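Local coordinates for protein aminotransferase class I and II (Anaerococcus prevotii, PDB 4EMY) that binds pyridoxal 5'-phosphate and, as an aminotransferase of class I and II, probably transfers amino groups between amino acids and keto acids, at residues L332-N346 and I391-Q404. Numbering follows the deposited sequence.
Sequences LKSRADVFVTAAKEN and ICGVGEEKIPKLVQ
R335 reaches out of helix 315-345 into the turn 391-395, its chain extended from CG to NE. In the guanidinium plane, NH1 gives a nearly straight hydrogen bond to the carbonyl of I391, 3.2 Å from NH1 to O, and a weak, bent one to C392 O. The backbone of V394 and G395 covers one face of the group, with G395 CA over its centre. The other amino nitrogen, NH2, is hydrogen-bonded to L48 O, so the buried arginine links the turn to the chain around L48. A leucine in its place would probably leave the I391 and L48 carbonyls without their donor and the turn less firmly held. The closely packed, buried part of the contact lies around F339. With CG anti to the backbone N (chi1 -164°), the F339 ring lies between I391 and helix 399-411: V403 CG2 sits over one ring face, 4.0 Å from the centroid, as a CH-pi contact, while I399 CG2 comes within 3.6 Å of F339 CD2. This is the small domain of the fold-type I aminotransferases, built largely from the C-terminal part of the chain, in which segments 332-345 and 399-404 run side by side, 38° apart in direction, against the antiparallel sheet; F339 also touches T359, I361 and V389 of its strands. Further along, V403 CG1 packs on A342 CB at 3.7 Å, where A342 offers only a methyl group to V403. The solvent side is looser and more polar. There S334 OG donates to E396 OE1 over 2.7 Å, V338 CG2 lies across the E396 CG methylene, and V338 CG1 brushes P400 CD at 3.9 Å. At the far end the N346 amide rests against Q404 CG, the two amide planes nearly perpendicular.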
loop_
_atom_site.group_PDB
_atom_site.type_symbol
_atom_site.label_atom_id
_atom_site.label_comp_id
_atom_site.label_asym_id
_atom_site.label_seq_id
_atom_site.Cartn_x
_atom_site.Cartn_y
_atom_site.Cartn_z
ATOM N N LEU A 332 -25.955 -9.678 -10.755
ATOM C CA LEU A 332 -25.843 -9.954 -9.334
ATOM C C LEU A 332 -27.205 -10.036 -8.662
ATOM O O LEU A 332 -27.486 -11.016 -7.977
ATOM C CB LEU A 332 -24.956 -8.916 -8.628
ATOM C CG LEU A 332 -24.613 -9.135 -7.141
ATOM C CD1 LEU A 332 -24.010 -10.508 -6.855
ATOM C CD2 LEU A 332 -23.679 -8.050 -6.639
ATOM N N LYS A 333 -28.052 -9.025 -8.862
ATOM C CA LYS A 333 -29.332 -8.961 -8.143
ATOM C C LYS A 333 -30.241 -10.158 -8.458
ATOM O O LYS A 333 -30.826 -10.753 -7.551
ATOM C CB LYS A 333 -30.061 -7.629 -8.377
ATOM C CG LYS A 333 -31.218 -7.380 -7.408
ATOM C CD LYS A 333 -32.000 -6.112 -7.730
ATOM C CE LYS A 333 -32.861 -6.240 -8.987
ATOM N NZ LYS A 333 -34.122 -7.012 -8.767
ATOM N N SER A 334 -30.340 -10.527 -9.730
ATOM C CA SER A 334 -31.204 -11.637 -10.102
ATOM C C SER A 334 -30.679 -12.968 -9.552
ATOM O O SER A 334 -31.422 -13.949 -9.492
ATOM C CB SER A 334 -31.413 -11.699 -11.611
ATOM O OG SER A 334 -30.285 -12.258 -12.241
ATOM N N ARG A 335 -29.407 -12.995 -9.151
ATOM C CA ARG A 335 -28.850 -14.147 -8.441
ATOM C C ARG A 335 -29.352 -14.156 -7.010
ATOM O O ARG A 335 -29.627 -15.216 -6.445
ATOM C CB ARG A 335 -27.329 -14.117 -8.423
ATOM C CG ARG A 335 -26.654 -14.565 -9.700
ATOM C CD ARG A 335 -25.161 -14.641 -9.458
ATOM N NE ARG A 335 -24.399 -14.766 -10.692
ATOM C CZ ARG A 335 -23.088 -14.997 -10.745
ATOM N NH1 ARG A 335 -22.393 -15.137 -9.622
ATOM N NH2 ARG A 335 -22.474 -15.101 -11.919
ATOM N N ALA A 336 -29.455 -12.964 -6.427
ATOM C CA ALA A 336 -29.968 -12.811 -5.071
ATOM C C ALA A 336 -31.462 -13.112 -5.033
ATOM O O ALA A 336 -31.968 -13.648 -4.043
ATOM C CB ALA A 336 -29.683 -11.414 -4.546
ATOM N N ASP A 337 -32.157 -12.774 -6.118
ATOM C CA ASP A 337 -33.579 -13.074 -6.254
ATOM C C ASP A 337 -33.831 -14.578 -6.244
ATOM O O ASP A 337 -34.748 -15.056 -5.573
ATOM C CB ASP A 337 -34.148 -12.449 -7.527
ATOM C CG ASP A 337 -34.296 -10.946 -7.424
ATOM O OD1 ASP A 337 -34.520 -10.439 -6.307
ATOM O OD2 ASP A 337 -34.198 -10.266 -8.465
ATOM N N VAL A 338 -33.005 -15.317 -6.978
ATOM C CA VAL A 338 -33.125 -16.765 -7.038
ATOM C C VAL A 338 -32.815 -17.345 -5.664
ATOM O O VAL A 338 -33.498 -18.264 -5.213
ATOM C CB VAL A 338 -32.242 -17.369 -8.152
ATOM C CG1 VAL A 338 -32.220 -18.887 -8.086
ATOM C CG2 VAL A 338 -32.757 -16.923 -9.510
ATOM N N PHE A 339 -31.818 -16.780 -4.986
ATOM C CA PHE A 339 -31.494 -17.192 -3.621
ATOM C C PHE A 339 -32.680 -16.991 -2.687
ATOM O O PHE A 339 -33.133 -17.944 -2.058
ATOM C CB PHE A 339 -30.269 -16.445 -3.080
ATOM C CG PHE A 339 -29.660 -17.086 -1.860
ATOM C CD1 PHE A 339 -30.158 -16.816 -0.587
ATOM C CD2 PHE A 339 -28.589 -17.966 -1.984
ATOM C CE1 PHE A 339 -29.602 -17.411 0.532
ATOM C CE2 PHE A 339 -28.031 -18.565 -0.868
ATOM C CZ PHE A 339 -28.539 -18.287 0.390
ATOM N N VAL A 340 -33.185 -15.759 -2.618
ATOM C CA VAL A 340 -34.282 -15.404 -1.708
ATOM C C VAL A 340 -35.581 -16.182 -1.999
ATOM O O VAL A 340 -36.279 -16.595 -1.072
ATOM C CB VAL A 340 -34.513 -13.875 -1.671
ATOM C CG1 VAL A 340 -35.739 -13.519 -0.842
ATOM C CG2 VAL A 340 -33.284 -13.187 -1.100
ATOM N N THR A 341 -35.882 -16.389 -3.279
ATOM C CA THR A 341 -37.027 -17.205 -3.700
ATOM C C THR A 341 -36.891 -18.659 -3.224
ATOM O O THR A 341 -37.841 -19.235 -2.687
ATOM C CB THR A 341 -37.223 -17.134 -5.231
ATOM O OG1 THR A 341 -37.752 -15.848 -5.578
ATOM C CG2 THR A 341 -38.170 -18.211 -5.734
ATOM N N ALA A 342 -35.704 -19.233 -3.408
ATOM C CA ALA A 342 -35.424 -20.598 -2.975
ATOM C C ALA A 342 -35.419 -20.722 -1.449
ATOM O O ALA A 342 -36.026 -21.641 -0.898
ATOM C CB ALA A 342 -34.108 -21.084 -3.562
ATOM N N ALA A 343 -34.749 -19.787 -0.774
ATOM C CA ALA A 343 -34.682 -19.777 0.691
ATOM C C ALA A 343 -36.079 -19.780 1.321
ATOM O O ALA A 343 -36.328 -20.483 2.305
ATOM C CB ALA A 343 -33.864 -18.590 1.188
ATOM N N LYS A 344 -36.985 -19.004 0.735
ATOM C CA LYS A 344 -38.363 -18.939 1.186
ATOM C C LYS A 344 -39.019 -20.315 1.061
ATOM O O LYS A 344 -39.544 -20.860 2.038
ATOM C CB LYS A 344 -39.124 -17.895 0.365
ATOM C CG LYS A 344 -40.517 -17.571 0.876
ATOM C CD LYS A 344 -41.254 -16.649 -0.083
ATOM C CE LYS A 344 -42.761 -16.801 0.063
ATOM N NZ LYS A 344 -43.240 -16.461 1.431
ATOM N N GLU A 345 -38.944 -20.877 -0.141
ATOM C CA GLU A 345 -39.622 -22.117 -0.493
ATOM C C GLU A 345 -39.005 -23.349 0.176
ATOM O O GLU A 345 -39.663 -24.377 0.322
ATOM C CB GLU A 345 -39.619 -22.255 -2.012
ATOM C CG GLU A 345 -40.165 -23.555 -2.574
ATOM C CD GLU A 345 -39.437 -23.959 -3.841
ATOM O OE1 GLU A 345 -38.620 -23.144 -4.339
ATOM O OE2 GLU A 345 -39.670 -25.088 -4.335
ATOM N N ASN A 346 -37.745 -23.247 0.579
ATOM C CA ASN A 346 -37.094 -24.323 1.323
ATOM C C ASN A 346 -37.105 -24.068 2.837
ATOM O O ASN A 346 -36.501 -24.818 3.612
ATOM C CB ASN A 346 -35.674 -24.555 0.796
ATOM C CG ASN A 346 -35.661 -25.167 -0.596
ATOM O OD1 ASN A 346 -36.202 -26.249 -0.810
ATOM N ND2 ASN A 346 -35.036 -24.481 -1.548
ATOM N N ILE A 391 -22.550 -15.328 -3.050
ATOM C CA ILE A 391 -23.476 -15.413 -4.158
ATOM C C ILE A 391 -22.909 -14.797 -5.449
ATOM O O ILE A 391 -23.404 -15.057 -6.540
ATOM C CB ILE A 391 -24.846 -14.832 -3.752
ATOM C CG1 ILE A 391 -25.953 -15.513 -4.541
ATOM C CG2 ILE A 391 -24.893 -13.312 -3.871
ATOM C CD1 ILE A 391 -27.327 -15.249 -3.975
ATOM N N CYS A 392 -21.850 -14.007 -5.304
ATOM C CA CYS A 392 -21.137 -13.401 -6.426
ATOM C C CYS A 392 -20.355 -14.424 -7.245
ATOM O O CYS A 392 -20.042 -14.188 -8.411
ATOM C CB CYS A 392 -20.164 -12.356 -5.895
ATOM S SG CYS A 392 -18.984 -13.039 -4.714
ATOM N N GLY A 393 -20.028 -15.554 -6.628
ATOM C CA GLY A 393 -19.232 -16.581 -7.292
ATOM C C GLY A 393 -20.021 -17.627 -8.065
ATOM O O GLY A 393 -19.542 -18.149 -9.074
ATOM N N VAL A 394 -21.227 -17.941 -7.594
ATOM C CA VAL A 394 -21.997 -19.047 -8.159
ATOM C C VAL A 394 -23.088 -18.556 -9.111
ATOM O O VAL A 394 -23.699 -17.510 -8.887
ATOM C CB VAL A 394 -22.540 -20.009 -7.068
ATOM C CG1 VAL A 394 -21.666 -19.948 -5.830
ATOM C CG2 VAL A 394 -23.971 -19.689 -6.685
ATOM N N GLY A 395 -23.304 -19.320 -10.182
ATOM C CA GLY A 395 -24.253 -18.962 -11.230
ATOM C C GLY A 395 -25.695 -19.276 -10.882
ATOM O O GLY A 395 -25.983 -20.246 -10.176
ATOM N N GLU A 396 -26.593 -18.443 -11.401
ATOM C CA GLU A 396 -28.039 -18.534 -11.185
ATOM C C GLU A 396 -28.589 -19.967 -11.086
ATOM O O GLU A 396 -29.229 -20.315 -10.095
ATOM C CB GLU A 396 -28.757 -17.750 -12.294
ATOM C CG GLU A 396 -30.159 -17.275 -11.959
ATOM C CD GLU A 396 -30.548 -16.026 -12.730
ATOM O OE1 GLU A 396 -30.153 -14.920 -12.308
ATOM O OE2 GLU A 396 -31.256 -16.148 -13.752
ATOM N N GLU A 397 -28.322 -20.792 -12.100
ATOM C CA GLU A 397 -28.908 -22.136 -12.189
ATOM C C GLU A 397 -28.496 -23.102 -11.061
ATOM O O GLU A 397 -29.197 -24.076 -10.789
ATOM C CB GLU A 397 -28.678 -22.759 -13.580
ATOM C CG GLU A 397 -27.253 -23.215 -13.874
ATOM C CD GLU A 397 -26.378 -22.145 -14.531
ATOM O OE1 GLU A 397 -26.412 -20.953 -14.118
ATOM O OE2 GLU A 397 -25.628 -22.513 -15.469
ATOM N N LYS A 398 -27.378 -22.820 -10.399
ATOM C CA LYS A 398 -26.919 -23.658 -9.293
ATOM C C LYS A 398 -27.481 -23.255 -7.929
ATOM O O LYS A 398 -27.436 -24.047 -6.988
ATOM C CB LYS A 398 -25.394 -23.678 -9.223
ATOM C CG LYS A 398 -24.720 -24.547 -10.267
ATOM C CD LYS A 398 -23.230 -24.614 -9.975
ATOM C CE LYS A 398 -22.432 -25.133 -11.160
ATOM N NZ LYS A 398 -20.978 -24.873 -10.955
ATOM N N ILE A 399 -28.009 -22.036 -7.821
ATOM C CA ILE A 399 -28.482 -21.506 -6.533
ATOM C C ILE A 399 -29.546 -22.395 -5.866
ATOM O O ILE A 399 -29.440 -22.675 -4.670
ATOM C CB ILE A 399 -29.001 -20.046 -6.637
ATOM C CG1 ILE A 399 -28.062 -19.165 -7.477
ATOM C CG2 ILE A 399 -29.225 -19.456 -5.250
ATOM C CD1 ILE A 399 -27.086 -18.323 -6.688
ATOM N N PRO A 400 -30.566 -22.849 -6.630
ATOM C CA PRO A 400 -31.585 -23.708 -6.012
ATOM C C PRO A 400 -31.001 -24.931 -5.297
ATOM O O PRO A 400 -31.332 -25.164 -4.136
ATOM C CB PRO A 400 -32.452 -24.131 -7.199
ATOM C CG PRO A 400 -32.315 -23.007 -8.166
ATOM C CD PRO A 400 -30.882 -22.580 -8.048
ATOM N N LYS A 401 -30.133 -25.685 -5.974
ATOM C CA LYS A 401 -29.450 -26.821 -5.347
ATOM C C LYS A 401 -28.713 -26.358 -4.092
ATOM O O LYS A 401 -28.908 -26.923 -3.016
ATOM C CB LYS A 401 -28.499 -27.516 -6.336
ATOM C CG LYS A 401 -27.548 -28.542 -5.718
ATOM C CD LYS A 401 -27.283 -29.755 -6.622
ATOM C CE LYS A 401 -26.621 -29.418 -7.965
ATOM N NZ LYS A 401 -25.210 -28.926 -7.883
ATOM N N LEU A 402 -27.899 -25.311 -4.242
ATOM C CA LEU A 402 -27.140 -24.723 -3.140
ATOM C C LEU A 402 -28.036 -24.352 -1.964
ATOM O O LEU A 402 -27.634 -24.499 -0.809
ATOM C CB LEU A 402 -26.346 -23.495 -3.617
ATOM C CG LEU A 402 -25.779 -22.452 -2.635
ATOM C CD1 LEU A 402 -24.773 -23.021 -1.644
ATOM C CD2 LEU A 402 -25.142 -21.314 -3.412
ATOM N N VAL A 403 -29.243 -23.877 -2.256
ATOM C CA VAL A 403 -30.164 -23.477 -1.198
ATOM C C VAL A 403 -30.850 -24.690 -0.566
ATOM O O VAL A 403 -30.914 -24.799 0.659
ATOM C CB VAL A 403 -31.199 -22.446 -1.690
ATOM C CG1 VAL A 403 -32.237 -22.177 -0.610
ATOM C CG2 VAL A 403 -30.507 -21.149 -2.090
ATOM N N GLN A 404 -31.356 -25.592 -1.405
ATOM C CA GLN A 404 -31.977 -26.829 -0.930
ATOM C C GLN A 404 -31.025 -27.546 0.031
ATOM O O GLN A 404 -31.356 -27.765 1.195
ATOM C CB GLN A 404 -32.366 -27.737 -2.103
ATOM C CG GLN A 404 -33.462 -27.184 -3.012
ATOM C CD GLN A 404 -33.516 -27.861 -4.386
ATOM O OE1 GLN A 404 -32.569 -28.540 -4.809
ATOM N NE2 GLN A 404 -34.629 -27.668 -5.094
#